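Local coordinates for hypothetical protein AF1548 (Archaeoglobus fulgidus, PDB 1Y88) that is of unknown function but belongs to a restriction-endonuclease-like family and may therefore bind and cut DNA, at residues 25-30 against 129-134; 108-113 against 118-123. All blocks are in the same frame, centred on the assembly; numbering follows the deposited sequence.

How the interactions relate
Interaction 1 (25-30 with 129-134) and interaction 2 (108-113 with 118-123) have centres about 16 Å apart and meet where strand 119-121 runs on toward helix 131-136. Two backbone contacts join them: Ile131 N lies 2.8 Å from Gly122 O, and Glu132 N 2.9 Å from Trp123 O, both probable hydrogen bonds. Trp123 CZ3 also packs against Ile131 CG2 at 3.7 Å. Interaction 1 closes the longer excursion of the chain, which takes in the sheet and the whole of interaction 2. The sulfate, probably from the crystallisation liquor, belongs to interaction 2 and sits beside Lys111 on the side where the second subunit approaches.

Interaction 1: residues 25-30 against 129-134; sequences ARLLEE and EGIEVL
Leu27, near the C-terminal end of helix 17-29, meets the first turn of helix 131-136 with both of its methyl groups. CD1 of Leu27 rests 3.9 Å from Leu134 CB, while Leu27 CD2 lies 4.0 Å from that same CB and 3.9 Å from Leu134 O, so the leucine fork straddles the root of the Leu134 side chain and brushes its carbonyl. CG of Leu27 is anti to its carbonyl carbon (chi1 -63°), and the fork is thereby carried out from the helix toward its partner. Ile131, one turn earlier, adds a lighter touch: its CG2 is 4.3 Å from Leu27 CD1. Gly130 is the N-cap of this second helix, and its O accepts a bond from Leu134 N at 3.0 Å, closing the turn that presents Ile131 and Leu134 together.

Around this apolar centre the contact thins quickly. Leu27 is buried, whereas Leu134 is partly exposed. Glu30 points toward the second helix, yet Glu30 OE1 stays 4.6 Å from Leu134 O, and its side chain touches Leu140 instead. Leu28 and Ile131 both pack on Phe100 of strand 96-100. The contact thus joins helix 17-29, beside the sheet of the restriction-endonuclease-like part, to helix 131-136, which follows the last strand of that sheet in the chain. With 158 Å² buried in all and side chains meeting through carbon alone, the two helices are joined by shape and the hydrophobic effect, without a directional bond between these segments.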
loop_
_atom_site.group_PDB
_atom_site.type_symbol
_atom_site.label_atom_id
_atom_site.label_comp_id
_atom_site.label_asym_id
_atom_site.label_seq_id
_atom_site.Cartn_x
_atom_site.Cartn_y
_atom_site.Cartn_z
ATOM N N ALA A 25 -14.013 16.225 -8.750
ATOM C CA ALA A 25 -14.955 17.083 -8.040
ATOM C C ALA A 25 -15.920 17.721 -9.044
ATOM O O ALA A 25 -17.121 17.786 -8.820
ATOM C CB ALA A 25 -14.216 18.177 -7.287
ATOM N N ARG A 26 -15.364 18.177 -10.157
ATOM C CA ARG A 26 -16.190 18.828 -11.182
ATOM C C ARG A 26 -17.256 17.874 -11.763
ATOM O O ARG A 26 -18.437 18.237 -11.897
ATOM C CB ARG A 26 -15.267 19.368 -12.253
ATOM C CG ARG A 26 -16.003 20.094 -13.298
ATOM C CD ARG A 26 -16.436 21.502 -12.809
ATOM N NE ARG A 26 -16.999 22.105 -13.992
ATOM C CZ ARG A 26 -16.256 22.731 -14.900
ATOM N NH1 ARG A 26 -14.967 22.900 -14.672
ATOM N NH2 ARG A 26 -16.826 23.205 -15.998
ATOM N N LEU A 27 -16.865 16.635 -12.058
ATOM C CA LEU A 27 -17.819 15.630 -12.525
ATOM C C LEU A 27 -18.914 15.382 -11.488
ATOM O O LEU A 27 -20.082 15.228 -11.836
ATOM C CB LEU A 27 -17.116 14.312 -12.894
ATOM C CG LEU A 27 -16.110 14.352 -14.049
ATOM C CD1 LEU A 27 -15.385 12.995 -14.178
ATOM C CD2 LEU A 27 -16.882 14.683 -15.359
ATOM N N LEU A 28 -18.559 15.365 -10.201
ATOM C CA LEU A 28 -19.593 15.157 -9.197
ATOM C C LEU A 28 -20.492 16.391 -9.027
ATOM O O LEU A 28 -21.703 16.268 -8.822
ATOM C CB LEU A 28 -18.986 14.697 -7.862
ATOM C CG LEU A 28 -18.290 13.326 -7.917
ATOM C CD1 LEU A 28 -17.582 13.066 -6.620
ATOM C CD2 LEU A 28 -19.200 12.144 -8.278
ATOM N N GLU A 29 -19.901 17.573 -9.135
ATOM C CA GLU A 29 -20.677 18.808 -9.075
ATOM C C GLU A 29 -21.757 18.837 -10.182
ATOM O O GLU A 29 -22.866 19.344 -9.976
ATOM C CB GLU A 29 -19.764 20.019 -9.178
ATOM C CG GLU A 29 -19.030 20.344 -7.881
ATOM C CD GLU A 29 -17.984 21.408 -8.057
ATOM O OE1 GLU A 29 -17.324 21.444 -9.111
ATOM O OE2 GLU A 29 -17.791 22.204 -7.123
ATOM N N GLU A 30 -21.431 18.252 -11.325
ATOM C CA GLU A 30 -22.374 18.145 -12.448
ATOM C C GLU A 30 -23.530 17.215 -12.120
ATOM O O GLU A 30 -24.580 17.254 -12.784
ATOM C CB GLU A 30 -21.650 17.689 -13.723
ATOM C CG GLU A 30 -20.700 18.751 -14.283
ATOM C CD GLU A 30 -19.757 18.230 -15.367
ATOM O OE1 GLU A 30 -19.604 16.999 -15.536
ATOM O OE2 GLU A 30 -19.154 19.080 -16.067
ATOM N N GLU A 129 -21.581 4.011 -15.584
ATOM C CA GLU A 129 -21.213 5.078 -14.645
ATOM C C GLU A 129 -19.702 5.348 -14.565
ATOM O O GLU A 129 -19.228 6.026 -13.651
ATOM C CB GLU A 129 -21.781 4.779 -13.240
ATOM C CG GLU A 129 -23.322 4.632 -13.178
ATOM C CD GLU A 129 -23.848 4.053 -11.839
ATOM O OE1 GLU A 129 -23.090 3.370 -11.116
ATOM O OE2 GLU A 129 -25.051 4.270 -11.519
ATOM N N GLY A 130 -18.955 4.850 -15.529
ATOM C CA GLY A 130 -17.508 5.000 -15.498
ATOM C C GLY A 130 -17.114 6.433 -15.845
ATOM O O GLY A 130 -17.949 7.203 -16.320
ATOM N N ILE A 131 -15.856 6.778 -15.605
ATOM C CA ILE A 131 -15.367 8.140 -15.922
ATOM C C ILE A 131 -15.579 8.423 -17.428
ATOM O O ILE A 131 -15.911 9.557 -17.813
ATOM C CB ILE A 131 -13.884 8.323 -15.544
ATOM C CG1 ILE A 131 -13.694 8.172 -14.012
ATOM C CG2 ILE A 131 -13.367 9.711 -16.008
ATOM C CD1 ILE A 131 -12.243 8.281 -13.573
ATOM N N GLU A 132 -15.413 7.397 -18.266
ATOM C CA GLU A 132 -15.595 7.591 -19.746
ATOM C C GLU A 132 -17.008 8.133 -20.028
ATOM O O GLU A 132 -17.185 9.061 -20.864
ATOM C CB GLU A 132 -15.311 6.280 -20.530
ATOM C CG GLU A 132 -16.474 5.255 -20.455
ATOM C CD GLU A 132 -16.134 3.867 -20.989
ATOM O OE1 GLU A 132 -15.066 3.712 -21.623
ATOM O OE2 GLU A 132 -16.951 2.956 -20.768
ATOM N N VAL A 133 -18.011 7.588 -19.330
ATOM C CA VAL A 133 -19.405 8.051 -19.438
ATOM C C VAL A 133 -19.613 9.427 -18.809
ATOM O O VAL A 133 -20.284 10.302 -19.385
ATOM C CB VAL A 133 -20.393 7.057 -18.781
ATOM C CG1 VAL A 133 -21.831 7.573 -18.906
ATOM C CG2 VAL A 133 -20.247 5.667 -19.406
ATOM N N LEU A 134 -19.078 9.625 -17.609
ATOM C CA LEU A 134 -19.202 10.942 -16.978
ATOM C C LEU A 134 -18.676 12.065 -17.895
ATOM O O LEU A 134 -19.319 13.117 -17.999
ATOM C CB LEU A 134 -18.435 10.971 -15.646
ATOM C CG LEU A 134 -18.987 9.938 -14.630
ATOM C CD1 LEU A 134 -18.168 9.952 -13.322
ATOM C CD2 LEU A 134 -20.463 10.132 -14.345
#

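Interaction 2: residues 108-113 against 118-123; sequences EAKKYA and IKLTGW. With SO4 (sulfate ion), chain F.
CG1 of Ile118 is anti to the carbonyl carbon (chi1 -54°) and chi2 is extended, which sends CD1 to Tyr112, whose own CG is anti to the backbone N. There Ile118 CD1 lies 3.9 Å from Tyr112 CE2, approaching the ring obliquely. Ala113 forms the centre: its CB is 3.8 Å from Ile118 CB and 3.5 Å from Leu120 CD1, a close fit around the small alanine. Leu120 CD1 also reaches Lys110 CA at 3.9 Å. An alanine in place of Leu120 would take away the methyl that lies against Lys110 CA and would probably leave a gap beside Ala113. Ile118 N donates to Ala113 O at 2.9 Å, bent to 149° at the hydrogen, tying the strand's approach to the helix. On the far side, Lys111 NZ binds sulfate O4 at 2.9 Å and, weakly, O1; Glu47 N of the second subunit holds the same ion. The axes of 108-113 and 119-121 run roughly antiparallel, 147° between their N-to-C directions. Helix 107-116 thus makes a beta-alpha-beta crossover in the restriction-endonuclease-like part, joining parallel strands 96-100 and 119-121 and packing on the second, with Tyr112 against helix 76-89 and Leu120 against Phe105 of strand 104-105.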
loop_
_atom_site.group_PDB
_atom_site.type_symbol
_atom_site.label_atom_id
_atom_site.label_comp_id
_atom_site.label_asym_id
_atom_site.label_seq_id
_atom_site.Cartn_x
_atom_site.Cartn_y
_atom_site.Cartn_z
ATOM N N GLU A 108 -10.066 -8.878 -7.372
ATOM C CA GLU A 108 -9.938 -8.969 -5.915
ATOM C C GLU A 108 -10.354 -7.652 -5.274
ATOM O O GLU A 108 -11.042 -7.647 -4.285
ATOM C CB GLU A 108 -8.514 -9.328 -5.505
ATOM C CG GLU A 108 -8.133 -10.787 -5.838
ATOM C CD GLU A 108 -8.762 -11.850 -4.914
ATOM O OE1 GLU A 108 -9.657 -11.552 -4.098
ATOM O OE2 GLU A 108 -8.346 -13.024 -5.012
ATOM N N ALA A 109 -9.925 -6.537 -5.852
ATOM C CA ALA A 109 -10.353 -5.220 -5.333
ATOM C C ALA A 109 -11.879 -5.039 -5.418
ATOM O O ALA A 109 -12.494 -4.531 -4.489
ATOM C CB ALA A 109 -9.610 -4.078 -6.076
ATOM N N LYS A 110 -12.489 -5.460 -6.543
ATOM C CA LYS A 110 -13.941 -5.348 -6.723
ATOM C C LYS A 110 -14.668 -6.167 -5.653
ATOM O O LYS A 110 -15.639 -5.715 -5.010
ATOM C CB LYS A 110 -14.334 -5.817 -8.129
ATOM C CG LYS A 110 -13.910 -4.858 -9.257
ATOM C CD LYS A 110 -14.391 -5.440 -10.582
ATOM C CE LYS A 110 -14.010 -4.558 -11.780
ATOM N NZ LYS A 110 -14.483 -5.239 -13.042
ATOM N N LYS A 111 -14.176 -7.383 -5.430
ATOM C CA LYS A 111 -14.795 -8.264 -4.438
ATOM C C LYS A 111 -14.696 -7.691 -3.022
ATOM O O LYS A 111 -15.685 -7.653 -2.293
ATOM C CB LYS A 111 -14.156 -9.664 -4.488
ATOM C CG LYS A 111 -14.877 -10.670 -3.572
ATOM C CD LYS A 111 -14.328 -12.080 -3.797
ATOM C CE LYS A 111 -15.034 -13.095 -2.835
ATOM N NZ LYS A 111 -14.451 -14.448 -3.043
ATOM N N TYR A 112 -13.497 -7.263 -2.646
ATOM C CA TYR A 112 -13.271 -6.694 -1.310
ATOM C C TYR A 112 -14.139 -5.436 -1.096
ATOM O O TYR A 112 -14.841 -5.265 -0.074
ATOM C CB TYR A 112 -11.789 -6.381 -1.158
ATOM C CG TYR A 112 -11.459 -5.704 0.164
ATOM C CD1 TYR A 112 -11.364 -6.458 1.364
ATOM C CD2 TYR A 112 -11.282 -4.329 0.221
ATOM C CE1 TYR A 112 -11.100 -5.809 2.608
ATOM C CE2 TYR A 112 -10.981 -3.678 1.449
ATOM C CZ TYR A 112 -10.903 -4.410 2.620
ATOM O OH TYR A 112 -10.600 -3.724 3.778
ATOM N N ALA A 113 -14.117 -4.571 -2.103
ATOM C CA ALA A 113 -14.923 -3.352 -2.048
ATOM C C ALA A 113 -16.409 -3.632 -1.860
ATOM O O ALA A 113 -17.078 -2.959 -1.076
ATOM C CB ALA A 113 -14.665 -2.511 -3.315
ATOM N N ILE A 118 -16.936 -0.187 -0.147
ATOM C CA ILE A 118 -16.212 0.914 -0.841
ATOM C C ILE A 118 -16.855 1.116 -2.214
ATOM O O ILE A 118 -16.957 0.175 -3.001
ATOM C CB ILE A 118 -14.706 0.591 -1.036
ATOM C CG1 ILE A 118 -14.033 0.218 0.300
ATOM C CG2 ILE A 118 -13.941 1.759 -1.708
ATOM C CD1 ILE A 118 -12.635 -0.418 0.042
ATOM N N LYS A 119 -17.319 2.339 -2.500
ATOM C CA LYS A 119 -17.811 2.635 -3.852
ATOM C C LYS A 119 -16.631 2.680 -4.785
ATOM O O LYS A 119 -15.561 3.163 -4.408
ATOM C CB LYS A 119 -18.530 4.006 -3.874
ATOM C CG LYS A 119 -19.836 4.033 -3.154
ATOM C CD LYS A 119 -20.527 5.424 -3.279
ATOM C CE LYS A 119 -20.892 5.719 -4.729
ATOM N NZ LYS A 119 -22.108 5.000 -5.164
ATOM N N LEU A 120 -16.812 2.213 -6.029
ATOM C CA LEU A 120 -15.698 2.228 -6.979
ATOM C C LEU A 120 -16.143 2.853 -8.292
ATOM O O LEU A 120 -17.211 2.513 -8.792
ATOM C CB LEU A 120 -15.226 0.794 -7.270
ATOM C CG LEU A 120 -14.687 -0.081 -6.120
ATOM C CD1 LEU A 120 -14.358 -1.517 -6.669
ATOM C CD2 LEU A 120 -13.443 0.570 -5.522
ATOM N N THR A 121 -15.310 3.729 -8.841
ATOM C CA THR A 121 -15.560 4.221 -10.207
ATOM C C THR A 121 -14.275 4.117 -10.972
ATOM O O THR A 121 -13.270 4.661 -10.550
ATOM C CB THR A 121 -16.085 5.687 -10.190
ATOM O OG1 THR A 121 -17.344 5.714 -9.536
ATOM C CG2 THR A 121 -16.263 6.226 -11.639
ATOM N N GLY A 122 -14.299 3.367 -12.083
ATOM C CA GLY A 122 -13.144 3.228 -12.958
ATOM C C GLY A 122 -13.388 3.948 -14.271
ATOM O O GLY A 122 -14.411 4.627 -14.433
ATOM N N TRP A 123 -12.486 3.773 -15.218
ATOM C CA TRP A 123 -12.726 4.320 -16.561
ATOM C C TRP A 123 -14.051 3.814 -17.139
ATOM O O TRP A 123 -14.811 4.562 -17.775
ATOM C CB TRP A 123 -11.584 3.950 -17.500
ATOM C CG TRP A 123 -11.696 4.699 -18.805
ATOM C CD1 TRP A 123 -12.000 4.181 -20.033
ATOM C CD2 TRP A 123 -11.512 6.106 -18.986
ATOM N NE1 TRP A 123 -12.010 5.200 -20.986
ATOM C CE2 TRP A 123 -11.704 6.383 -20.371
ATOM C CE3 TRP A 123 -11.183 7.157 -18.122
ATOM C CZ2 TRP A 123 -11.618 7.686 -20.900
ATOM C CZ3 TRP A 123 -11.085 8.466 -18.653
ATOM C CH2 TRP A 123 -11.293 8.704 -20.029
HETATM S S SO4 F . -10.826 -14.733 -3.045
HETATM O O1 SO4 F . -11.424 -13.945 -4.145
HETATM O O2 SO4 F . -9.637 -14.028 -2.521
HETATM O O3 SO4 F . -10.389 -16.000 -3.642
HETATM O O4 SO4 F . -11.795 -14.985 -2.002
#